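Local coordinates for protein UDP-N-Acetylglucosamine 2-Epimerase (PDB 1V4V) that probably interconverts UDP-N-acetylglucosamine and UDP-N-acetylmannosamine by inverting the configuration at C2 of the sugar, at residues A[199-205]-A[230-236]; A[224-228]-A[328-333]; A[270-274]-A[288-294]; A[214-219]-A[246-251]. All blocks are in the same frame, centred on the assembly; numbering follows the deposited sequence.

Contact 1: residues A[199-205]-A[230-236]; sequences PYVTVTM and HLTFVYP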
# COMPACT_ATOMS: atom_id res chain seq x y z
N PRO A 199 -14.40 -0.89 -49.91
CA PRO A 199 -13.79 -0.47 -48.64
C PRO A 199 -14.77 0.27 -47.72
O PRO A 199 -15.81 0.75 -48.16
CB PRO A 199 -12.65 0.46 -49.08
CG PRO A 199 -12.35 0.00 -50.48
CD PRO A 199 -13.73 -0.23 -51.04
N TYR A 200 -14.39 0.37 -46.45
CA TYR A 200 -15.24 1.02 -45.46
C TYR A 200 -14.57 2.18 -44.73
O TYR A 200 -13.34 2.26 -44.66
CB TYR A 200 -15.67 0.04 -44.37
CG TYR A 200 -16.22 -1.27 -44.88
CD1 TYR A 200 -15.46 -2.44 -44.82
CD2 TYR A 200 -17.52 -1.34 -45.39
CE1 TYR A 200 -15.98 -3.65 -45.26
CE2 TYR A 200 -18.04 -2.56 -45.84
CZ TYR A 200 -17.27 -3.70 -45.77
OH TYR A 200 -17.79 -4.91 -46.20
N VAL A 201 -15.41 3.06 -44.22
CA VAL A 201 -14.99 4.19 -43.39
C VAL A 201 -15.92 4.04 -42.19
O VAL A 201 -17.14 4.02 -42.36
CB VAL A 201 -15.26 5.56 -44.04
CG1 VAL A 201 -15.02 6.67 -43.02
CG2 VAL A 201 -14.33 5.76 -45.24
N THR A 202 -15.36 3.90 -41.00
CA THR A 202 -16.20 3.77 -39.81
C THR A 202 -16.46 5.15 -39.24
O THR A 202 -15.54 5.97 -39.15
CB THR A 202 -15.53 2.89 -38.73
OG1 THR A 202 -15.38 1.55 -39.22
CG2 THR A 202 -16.39 2.87 -37.46
N VAL A 203 -17.72 5.41 -38.91
CA VAL A 203 -18.10 6.70 -38.35
C VAL A 203 -18.72 6.53 -36.97
O VAL A 203 -19.52 5.62 -36.75
CB VAL A 203 -19.12 7.43 -39.25
CG1 VAL A 203 -19.59 8.71 -38.58
CG2 VAL A 203 -18.50 7.75 -40.61
N THR A 204 -18.35 7.44 -36.07
CA THR A 204 -18.85 7.44 -34.70
C THR A 204 -18.95 8.88 -34.16
O THR A 204 -17.98 9.64 -34.17
CB THR A 204 -17.93 6.60 -33.78
OG1 THR A 204 -18.53 5.31 -33.56
CG2 THR A 204 -17.69 7.28 -32.44
N MSE A 205 -20.15 9.28 -33.74
CA MSE A 205 -20.36 10.62 -33.17
C MSE A 205 -21.27 10.49 -31.95
O MSE A 205 -22.42 10.05 -32.08
CB MSE A 205 -21.05 11.50 -34.23
CG MSE A 205 -20.14 11.93 -35.41
SE MSE A 205 -20.84 13.45 -36.36
CE MSE A 205 -22.24 12.55 -37.26
N HIS A 230 -17.83 4.96 -54.05
CA HIS A 230 -17.28 3.61 -53.97
C HIS A 230 -16.93 3.17 -52.55
O HIS A 230 -16.52 2.03 -52.34
CB HIS A 230 -16.04 3.48 -54.86
CG HIS A 230 -16.32 3.68 -56.31
ND1 HIS A 230 -17.33 3.01 -56.97
CD2 HIS A 230 -15.72 4.46 -57.24
CE1 HIS A 230 -17.34 3.37 -58.24
NE2 HIS A 230 -16.38 4.25 -58.43
N LEU A 231 -17.07 4.07 -51.59
CA LEU A 231 -16.79 3.75 -50.20
C LEU A 231 -18.10 3.59 -49.45
O LEU A 231 -19.08 4.25 -49.77
CB LEU A 231 -15.99 4.87 -49.52
CG LEU A 231 -14.67 5.29 -50.16
CD1 LEU A 231 -14.01 6.36 -49.27
CD2 LEU A 231 -13.77 4.09 -50.30
N THR A 232 -18.10 2.73 -48.44
CA THR A 232 -19.29 2.56 -47.63
C THR A 232 -19.00 3.08 -46.23
O THR A 232 -18.05 2.63 -45.59
CB THR A 232 -19.71 1.09 -47.54
OG1 THR A 232 -20.06 0.63 -48.85
CG2 THR A 232 -20.90 0.94 -46.60
N PHE A 233 -19.80 4.03 -45.78
CA PHE A 233 -19.63 4.63 -44.46
C PHE A 233 -20.53 3.92 -43.46
O PHE A 233 -21.75 3.98 -43.56
CB PHE A 233 -19.96 6.13 -44.54
CG PHE A 233 -19.03 6.90 -45.45
CD1 PHE A 233 -19.15 6.79 -46.84
CD2 PHE A 233 -18.00 7.67 -44.93
CE1 PHE A 233 -18.25 7.42 -47.69
CE2 PHE A 233 -17.08 8.31 -45.77
CZ PHE A 233 -17.21 8.19 -47.16
N VAL A 234 -19.90 3.26 -42.49
CA VAL A 234 -20.63 2.50 -41.48
C VAL A 234 -20.65 3.26 -40.16
O VAL A 234 -19.60 3.54 -39.57
CB VAL A 234 -20.00 1.12 -41.28
CG1 VAL A 234 -20.85 0.29 -40.33
CG2 VAL A 234 -19.89 0.42 -42.64
N TYR A 235 -21.86 3.57 -39.71
CA TYR A 235 -22.07 4.37 -38.51
C TYR A 235 -22.98 3.73 -37.45
O TYR A 235 -24.20 3.74 -37.59
CB TYR A 235 -22.65 5.71 -38.97
CG TYR A 235 -22.95 6.76 -37.92
CD1 TYR A 235 -22.56 6.61 -36.60
CD2 TYR A 235 -23.60 7.95 -38.29
CE1 TYR A 235 -22.81 7.62 -35.65
CE2 TYR A 235 -23.86 8.95 -37.36
CZ TYR A 235 -23.46 8.78 -36.05
OH TYR A 235 -23.69 9.79 -35.14
N PRO A 236 -22.39 3.15 -36.39
CA PRO A 236 -23.19 2.54 -35.33
C PRO A 236 -23.66 3.73 -34.49
O PRO A 236 -22.88 4.31 -33.73
CB PRO A 236 -22.18 1.68 -34.57
CG PRO A 236 -21.10 1.41 -35.60
CD PRO A 236 -20.98 2.75 -36.27
O HOH W 1 -21.58 6.74 -32.53
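The carbonyl oxygen of Val234 is approached twice by the strand opposite: Val203 N gives it a nearly straight hydrogen bond of 2.7 Å (170° at the hydrogen), and Thr202 CA adds a weaker CH contact. The pattern recurs two residues earlier, where Thr232 O takes Val201 N at 3.0 Å and a CH contact from Tyr200 CA. In the other direction, Val234 N reaches Val201 O at 2.9 Å and Thr232 N binds Pro199 O. This alternation identifies neighbouring parallel strands, here the first and last members of the beta-alpha-beta unit built from strand 200-203, helix 214-227 and strand 232-236; the pair lies in a six-stranded, Rossmann-like parallel sheet, between strands 257-260 and 275-280. Val201 and Phe233 share one face of that sheet, their side chains running the same way, with Val201 CB 3.6 Å from Phe233 CD2. On the other face lie Tyr200, Thr202, Thr232 and Val234; there helix 265-273 covers Thr202 and Val234 through Leu271. Tyr235 turns back over its neighbour strand because its CG is anti to the backbone N (chi1 -179°). Its ring thereby receives Val203 CG1 over one face, 4.1 Å from the centroid, and Tyr235 OH makes a weak bond of 3.3 Å to Met205 O. A water accepts a weak bond from Met205 N and donates to Pro236 O at 3.0 Å. Direct backbone bonds thus fix the register, while the segments past the paired residues are linked more loosely, by a weak phenol bond and a water.

Contact 2: residues A[224-228]-A[328-333]; sequences VAEAF and VKGLLE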
# COMPACT_ATOMS: atom_id res chain seq x y z
N VAL A 224 -19.53 14.14 -47.83
CA VAL A 224 -18.36 13.28 -48.03
C VAL A 224 -18.80 11.99 -48.72
O VAL A 224 -18.19 11.55 -49.69
CB VAL A 224 -17.68 12.92 -46.68
CG1 VAL A 224 -16.55 11.93 -46.91
CG2 VAL A 224 -17.13 14.19 -46.01
N ALA A 225 -19.87 11.38 -48.21
CA ALA A 225 -20.37 10.14 -48.78
C ALA A 225 -20.72 10.30 -50.26
O ALA A 225 -20.44 9.43 -51.08
CB ALA A 225 -21.58 9.65 -48.00
N GLU A 226 -21.32 11.43 -50.61
CA GLU A 226 -21.68 11.67 -52.00
C GLU A 226 -20.45 11.82 -52.89
O GLU A 226 -20.48 11.49 -54.08
CB GLU A 226 -22.57 12.91 -52.10
CG GLU A 226 -23.87 12.76 -51.32
CD GLU A 226 -24.69 14.03 -51.31
OE1 GLU A 226 -24.14 15.09 -50.93
OE2 GLU A 226 -25.88 13.97 -51.68
N ALA A 227 -19.36 12.31 -52.31
CA ALA A 227 -18.12 12.51 -53.06
C ALA A 227 -17.31 11.23 -53.24
O ALA A 227 -16.38 11.18 -54.05
CB ALA A 227 -17.25 13.58 -52.38
N PHE A 228 -17.64 10.19 -52.46
CA PHE A 228 -16.94 8.91 -52.51
C PHE A 228 -17.93 7.76 -52.62
O PHE A 228 -18.07 6.96 -51.70
CB PHE A 228 -16.09 8.74 -51.25
CG PHE A 228 -14.98 9.73 -51.14
CD1 PHE A 228 -13.78 9.52 -51.81
CD2 PHE A 228 -15.16 10.91 -50.43
CE1 PHE A 228 -12.77 10.48 -51.77
CE2 PHE A 228 -14.15 11.87 -50.38
CZ PHE A 228 -12.96 11.66 -51.06
N VAL A 328 -11.82 15.73 -44.40
CA VAL A 328 -12.08 14.32 -44.66
C VAL A 328 -11.91 13.99 -46.14
O VAL A 328 -11.30 12.97 -46.49
CB VAL A 328 -13.49 13.92 -44.16
CG1 VAL A 328 -13.78 12.47 -44.50
CG2 VAL A 328 -13.56 14.13 -42.64
N LYS A 329 -12.44 14.83 -47.01
CA LYS A 329 -12.31 14.58 -48.44
C LYS A 329 -10.83 14.62 -48.84
O LYS A 329 -10.35 13.77 -49.58
CB LYS A 329 -13.10 15.62 -49.25
CG LYS A 329 -12.95 15.48 -50.77
CD LYS A 329 -13.85 16.47 -51.50
CE LYS A 329 -13.74 16.31 -53.02
NZ LYS A 329 -12.39 16.67 -53.53
N GLY A 330 -10.11 15.61 -48.32
CA GLY A 330 -8.69 15.73 -48.63
C GLY A 330 -7.89 14.51 -48.19
O GLY A 330 -7.03 14.03 -48.93
N LEU A 331 -8.18 14.01 -47.00
CA LEU A 331 -7.47 12.85 -46.47
C LEU A 331 -7.78 11.59 -47.28
O LEU A 331 -6.88 10.81 -47.60
CB LEU A 331 -7.85 12.63 -45.00
CG LEU A 331 -7.12 11.47 -44.31
CD1 LEU A 331 -5.62 11.74 -44.33
CD2 LEU A 331 -7.61 11.33 -42.88
N LEU A 332 -9.05 11.38 -47.62
CA LEU A 332 -9.43 10.21 -48.40
C LEU A 332 -8.80 10.22 -49.79
O LEU A 332 -8.67 9.17 -50.42
CB LEU A 332 -10.96 10.11 -48.49
CG LEU A 332 -11.63 9.67 -47.18
CD1 LEU A 332 -13.15 9.80 -47.28
CD2 LEU A 332 -11.23 8.23 -46.87
N GLU A 333 -8.40 11.40 -50.25
CA GLU A 333 -7.76 11.51 -51.56
C GLU A 333 -6.24 11.68 -51.44
O GLU A 333 -5.57 12.09 -52.39
CB GLU A 333 -8.39 12.66 -52.35
CG GLU A 333 -9.78 12.29 -52.86
CD GLU A 333 -10.53 13.42 -53.54
OE1 GLU A 333 -11.48 13.11 -54.29
OE2 GLU A 333 -10.18 14.60 -53.33
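The C-terminal ends of two helices that pack on the same Rossmann-like sheet meet here, helix 214-227 through Val224 and the following Phe228, helix 321-332 through Val328, Lys329, Leu332 and Glu333. Phe228 does most of the work. Leu332 lies over one face of its ring, with Leu332 CD1 4.0 Å from the centroid and 18° off the normal, and with Leu332 CB 3.6 Å from Phe228 CZ. The ring's rim is met elsewhere: Glu333 CG lies at the edge, in plane, 3.7 Å from Phe228 CE1, while Lys329 O approaches Phe228 CZ, also near the ring plane. Lys329 crosses the aromatic side chain at about a right angle, Lys329 CG 3.8 Å from Phe228 CE2. In this GT-B domain helix 214-227 connects strands 200-203 and 232-236, while helix 321-332 follows the last strand of the sheet; beneath, Val224 rests on Phe233 and Val328 on Val297. Between the helices Val224 CG1 touches Val328 CG1 at 3.7 Å and Leu332 CD1 at 4.0 Å. Within segment 328-333, Lys329 NZ forms a 3.0 Å salt bridge with Glu333 OE2, on its syn side but 26° out of the carboxylate plane; the aliphatic parts of both residues lie against the ring.

Contact 3: residues A[270-274]-A[288-294]; sequences ALMRA and EGAALGV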
# COMPACT_ATOMS: atom_id res chain seq x y z
N ALA A 270 -13.44 -5.26 -35.10
CA ALA A 270 -13.32 -5.91 -36.40
C ALA A 270 -13.67 -4.92 -37.52
O ALA A 270 -12.99 -4.84 -38.53
CB ALA A 270 -14.22 -7.13 -36.47
N LEU A 271 -14.75 -4.16 -37.31
CA LEU A 271 -15.18 -3.18 -38.29
C LEU A 271 -14.08 -2.14 -38.52
O LEU A 271 -13.74 -1.82 -39.66
CB LEU A 271 -16.45 -2.48 -37.82
CG LEU A 271 -16.98 -1.33 -38.69
CD1 LEU A 271 -17.31 -1.84 -40.09
CD2 LEU A 271 -18.21 -0.75 -38.03
N MSE A 272 -13.54 -1.61 -37.44
CA MSE A 272 -12.48 -0.61 -37.56
C MSE A 272 -11.27 -1.18 -38.30
O MSE A 272 -10.72 -0.53 -39.19
CB MSE A 272 -12.04 -0.11 -36.18
CG MSE A 272 -13.07 0.74 -35.46
SE MSE A 272 -12.30 1.55 -33.86
CE MSE A 272 -12.34 0.00 -32.72
N ARG A 273 -10.86 -2.39 -37.94
CA ARG A 273 -9.71 -3.01 -38.58
C ARG A 273 -9.92 -3.16 -40.08
O ARG A 273 -8.97 -3.06 -40.86
CB ARG A 273 -9.44 -4.39 -37.96
CG ARG A 273 -8.14 -5.02 -38.43
CD ARG A 273 -7.89 -6.37 -37.78
NE ARG A 273 -8.86 -7.37 -38.22
CZ ARG A 273 -8.80 -8.66 -37.91
NH1 ARG A 273 -7.81 -9.11 -37.15
NH2 ARG A 273 -9.72 -9.49 -38.36
N ALA A 274 -11.17 -3.37 -40.50
CA ALA A 274 -11.48 -3.52 -41.92
C ALA A 274 -11.72 -2.19 -42.62
O ALA A 274 -12.03 -2.15 -43.81
CB ALA A 274 -12.72 -4.40 -42.08
N GLU A 288 -8.52 3.41 -29.87
CA GLU A 288 -8.73 2.06 -30.39
C GLU A 288 -8.28 2.01 -31.85
O GLU A 288 -7.66 1.04 -32.28
CB GLU A 288 -10.20 1.67 -30.30
CG GLU A 288 -10.64 1.24 -28.91
CD GLU A 288 -12.00 0.58 -28.93
OE1 GLU A 288 -12.18 -0.36 -29.73
OE2 GLU A 288 -12.88 1.00 -28.14
N GLY A 289 -8.60 3.05 -32.61
CA GLY A 289 -8.18 3.07 -34.00
C GLY A 289 -6.67 2.97 -34.08
O GLY A 289 -6.13 2.21 -34.89
N ALA A 290 -5.98 3.72 -33.23
CA ALA A 290 -4.52 3.72 -33.22
C ALA A 290 -3.94 2.34 -32.89
O ALA A 290 -2.88 1.97 -33.41
CB ALA A 290 -4.01 4.76 -32.23
N ALA A 291 -4.62 1.58 -32.04
CA ALA A 291 -4.14 0.25 -31.68
C ALA A 291 -4.15 -0.65 -32.92
O ALA A 291 -3.27 -1.49 -33.11
CB ALA A 291 -5.02 -0.35 -30.59
N LEU A 292 -5.15 -0.45 -33.77
CA LEU A 292 -5.31 -1.24 -34.99
C LEU A 292 -4.55 -0.65 -36.18
O LEU A 292 -4.56 -1.23 -37.26
CB LEU A 292 -6.80 -1.35 -35.32
CG LEU A 292 -7.67 -2.03 -34.26
CD1 LEU A 292 -9.14 -1.73 -34.50
CD2 LEU A 292 -7.40 -3.53 -34.29
N GLY A 293 -3.89 0.48 -35.97
CA GLY A 293 -3.16 1.10 -37.06
C GLY A 293 -4.11 1.68 -38.10
O GLY A 293 -3.81 1.72 -39.29
N VAL A 294 -5.28 2.12 -37.64
CA VAL A 294 -6.27 2.70 -38.53
C VAL A 294 -6.23 4.22 -38.39
O VAL A 294 -6.31 4.76 -37.28
CB VAL A 294 -7.69 2.20 -38.18
CG1 VAL A 294 -8.73 2.87 -39.07
CG2 VAL A 294 -7.76 0.69 -38.34
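Met272, present as selenomethionine, and Glu288 cross at about a right angle, and much of the contact follows the Met272 side chain and its backbone. The selenomethionine side chain bends at chi3 (-77°), which directs its methyl CE to Glu288, 3.6 Å from Glu288 CB and a tight 3.0 Å from Glu288 OE1. At the root of the same side chain, Leu292 CD1 packs 3.7 Å from Met272 CB and lies 3.9 Å from Arg273 N. Val294 comes in from the backbone side, its CG2 3.3 Å from Met272 O. These positions depend on how helix 283-291 ends. Gly293, with positive phi, forms a Schellman motif in which Val294 N bonds to Gly289 O (2.9 Å) and Gly293 N to Ala290 O (3.1 Å); the reversal sets Val294 toward helix 265-273. The two helices flank strand 275-280 in the chain and so belong to successive connections of the Rossmann-like sheet. Leu292 and Arg273 also touch helix 177-188, which follows the last strand of the other sheet. Between the two segments, then, the contact is held by van der Waals fit rather than by polar pairing.

Contact 4: residues A[214-219]-A[246-251]; sequences LSDLAQ and AVFPVL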
# COMPACT_ATOMS: atom_id res chain seq x y z
N LEU A 214 -24.64 17.85 -34.20
CA LEU A 214 -24.82 16.60 -34.93
C LEU A 214 -25.50 16.71 -36.29
O LEU A 214 -25.07 16.07 -37.24
CB LEU A 214 -25.56 15.57 -34.07
CG LEU A 214 -24.73 14.94 -32.95
CD1 LEU A 214 -25.58 13.91 -32.21
CD2 LEU A 214 -23.48 14.28 -33.52
N SER A 215 -26.55 17.52 -36.38
CA SER A 215 -27.23 17.68 -37.65
C SER A 215 -26.30 18.33 -38.68
O SER A 215 -26.22 17.87 -39.82
CB SER A 215 -28.50 18.52 -37.48
OG SER A 215 -29.21 18.60 -38.70
N ASP A 216 -25.61 19.39 -38.28
CA ASP A 216 -24.67 20.07 -39.17
C ASP A 216 -23.52 19.14 -39.57
O ASP A 216 -23.12 19.10 -40.73
CB ASP A 216 -24.09 21.34 -38.51
CG ASP A 216 -25.08 22.49 -38.44
OD1 ASP A 216 -26.17 22.39 -39.03
OD2 ASP A 216 -24.76 23.51 -37.79
N LEU A 217 -23.00 18.39 -38.60
CA LEU A 217 -21.89 17.47 -38.88
C LEU A 217 -22.37 16.31 -39.76
O LEU A 217 -21.63 15.84 -40.62
CB LEU A 217 -21.29 16.95 -37.58
CG LEU A 217 -20.55 18.00 -36.74
CD1 LEU A 217 -20.15 17.42 -35.40
CD2 LEU A 217 -19.33 18.49 -37.51
N ALA A 218 -23.59 15.85 -39.53
CA ALA A 218 -24.13 14.76 -40.35
C ALA A 218 -24.22 15.21 -41.80
O ALA A 218 -23.92 14.44 -42.71
CB ALA A 218 -25.50 14.34 -39.83
N GLN A 219 -24.65 16.45 -42.02
CA GLN A 219 -24.77 16.98 -43.38
C GLN A 219 -23.40 17.00 -44.05
O GLN A 219 -23.28 16.72 -45.24
CB GLN A 219 -25.35 18.39 -43.37
CG GLN A 219 -26.81 18.49 -42.94
CD GLN A 219 -27.78 17.99 -44.00
OE1 GLN A 219 -27.39 17.66 -45.13
NE2 GLN A 219 -29.06 17.94 -43.64
N ALA A 246 -31.23 13.90 -34.65
CA ALA A 246 -30.34 14.76 -35.41
C ALA A 246 -29.75 14.08 -36.64
O ALA A 246 -29.76 14.65 -37.73
CB ALA A 246 -29.20 15.25 -34.51
N VAL A 247 -29.25 12.86 -36.47
CA VAL A 247 -28.61 12.16 -37.58
C VAL A 247 -29.49 11.35 -38.54
O VAL A 247 -29.23 11.33 -39.75
CB VAL A 247 -27.47 11.26 -37.06
CG1 VAL A 247 -26.51 12.09 -36.23
CG2 VAL A 247 -28.02 10.12 -36.22
N PHE A 248 -30.52 10.69 -38.03
CA PHE A 248 -31.39 9.90 -38.90
C PHE A 248 -31.99 10.66 -40.09
O PHE A 248 -31.89 10.21 -41.23
CB PHE A 248 -32.50 9.25 -38.07
CG PHE A 248 -32.14 7.90 -37.52
CD1 PHE A 248 -30.86 7.64 -37.05
CD2 PHE A 248 -33.10 6.89 -37.45
CE1 PHE A 248 -30.53 6.39 -36.53
CE2 PHE A 248 -32.77 5.64 -36.93
CZ PHE A 248 -31.49 5.39 -36.47
N PRO A 249 -32.61 11.83 -39.85
CA PRO A 249 -33.19 12.56 -40.97
C PRO A 249 -32.19 12.96 -42.07
O PRO A 249 -32.56 13.15 -43.23
CB PRO A 249 -33.84 13.77 -40.29
CG PRO A 249 -33.01 13.96 -39.07
CD PRO A 249 -32.82 12.55 -38.58
N VAL A 250 -30.92 13.08 -41.69
CA VAL A 250 -29.89 13.46 -42.65
C VAL A 250 -29.25 12.27 -43.36
O VAL A 250 -29.08 12.29 -44.58
CB VAL A 250 -28.76 14.26 -41.96
CG1 VAL A 250 -27.65 14.56 -42.96
CG2 VAL A 250 -29.31 15.55 -41.36
N LEU A 251 -28.91 11.24 -42.60
CA LEU A 251 -28.22 10.09 -43.17
C LEU A 251 -29.06 8.90 -43.63
O LEU A 251 -28.56 8.04 -44.35
CB LEU A 251 -27.13 9.61 -42.21
CG LEU A 251 -26.05 10.68 -41.92
CD1 LEU A 251 -25.05 10.14 -40.90
CD2 LEU A 251 -25.35 11.06 -43.22
O HOH W 2 -31.20 16.69 -38.45
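Gln219 has its CG anti to the carbonyl carbon (chi1 -68°), and the chain bends at chi2 (-74°), which folds the amide back over Val250. Gln219 NE2 comes to 3.3 Å from Val250 CG2 and Gln219 CD to 3.6 Å from Val250 CG1, the two side chains crossing at a slant, so that the amide group lies across the valine's forked end. Val250 CG1 also meets Ala218 CB at 3.8 Å, where the small alanine allows the branched side chain to sit close to the helix. Further along, Ala246 CB and Leu214 CB touch at 3.7 Å, and Leu251 CD2 lies 3.7 Å from Ala218 O. The partners are two connecting helices of the Rossmann-like domain, helix 214-227 leading into strand 232-236 and helix 241-251 leading out of it toward strand 257-260. Their short segments run in nearly the same direction, with axes 8.4 Å apart and a crossing angle of -27°. Underneath, Val247 and Leu251 both rest on Tyr235. Regular helical bonding is interrupted at Pro249, which has no N-H, and at Val250, whose N has only a weak bond to Val247 O. Perhaps in its place, Ala246 O accepts a hydrogen bond of 2.6 Å from a water. That water is also hydrogen-bonded to Ser215 OG at 2.8 Å, bridging the helices at the edge of the interface where Ser215 is partly exposed.

Contact 1 joins two strands of the sheet against which the other contacts pack. Contact 2, with its centre 12 Å away, touches it where Phe233 CZ meets Val224 CG1 at 3.8 Å. Contact 4, 14 Å away between centres, joins it through Tyr235 CD2 and Leu251 CD1 at 3.7 Å. Both use helix 214-227, contact 4 at its start and contact 2 at its end, their centres about 17 Å apart. Contact 3 packs on the other face, with Thr202 OG1 3.3 Å from Leu271 CG. It lies nearest the chain's centre, and a bound glycerol, probably from the crystallisation liquor, sits about 3 Å from the Glu288 side chain, possibly marking a pocket.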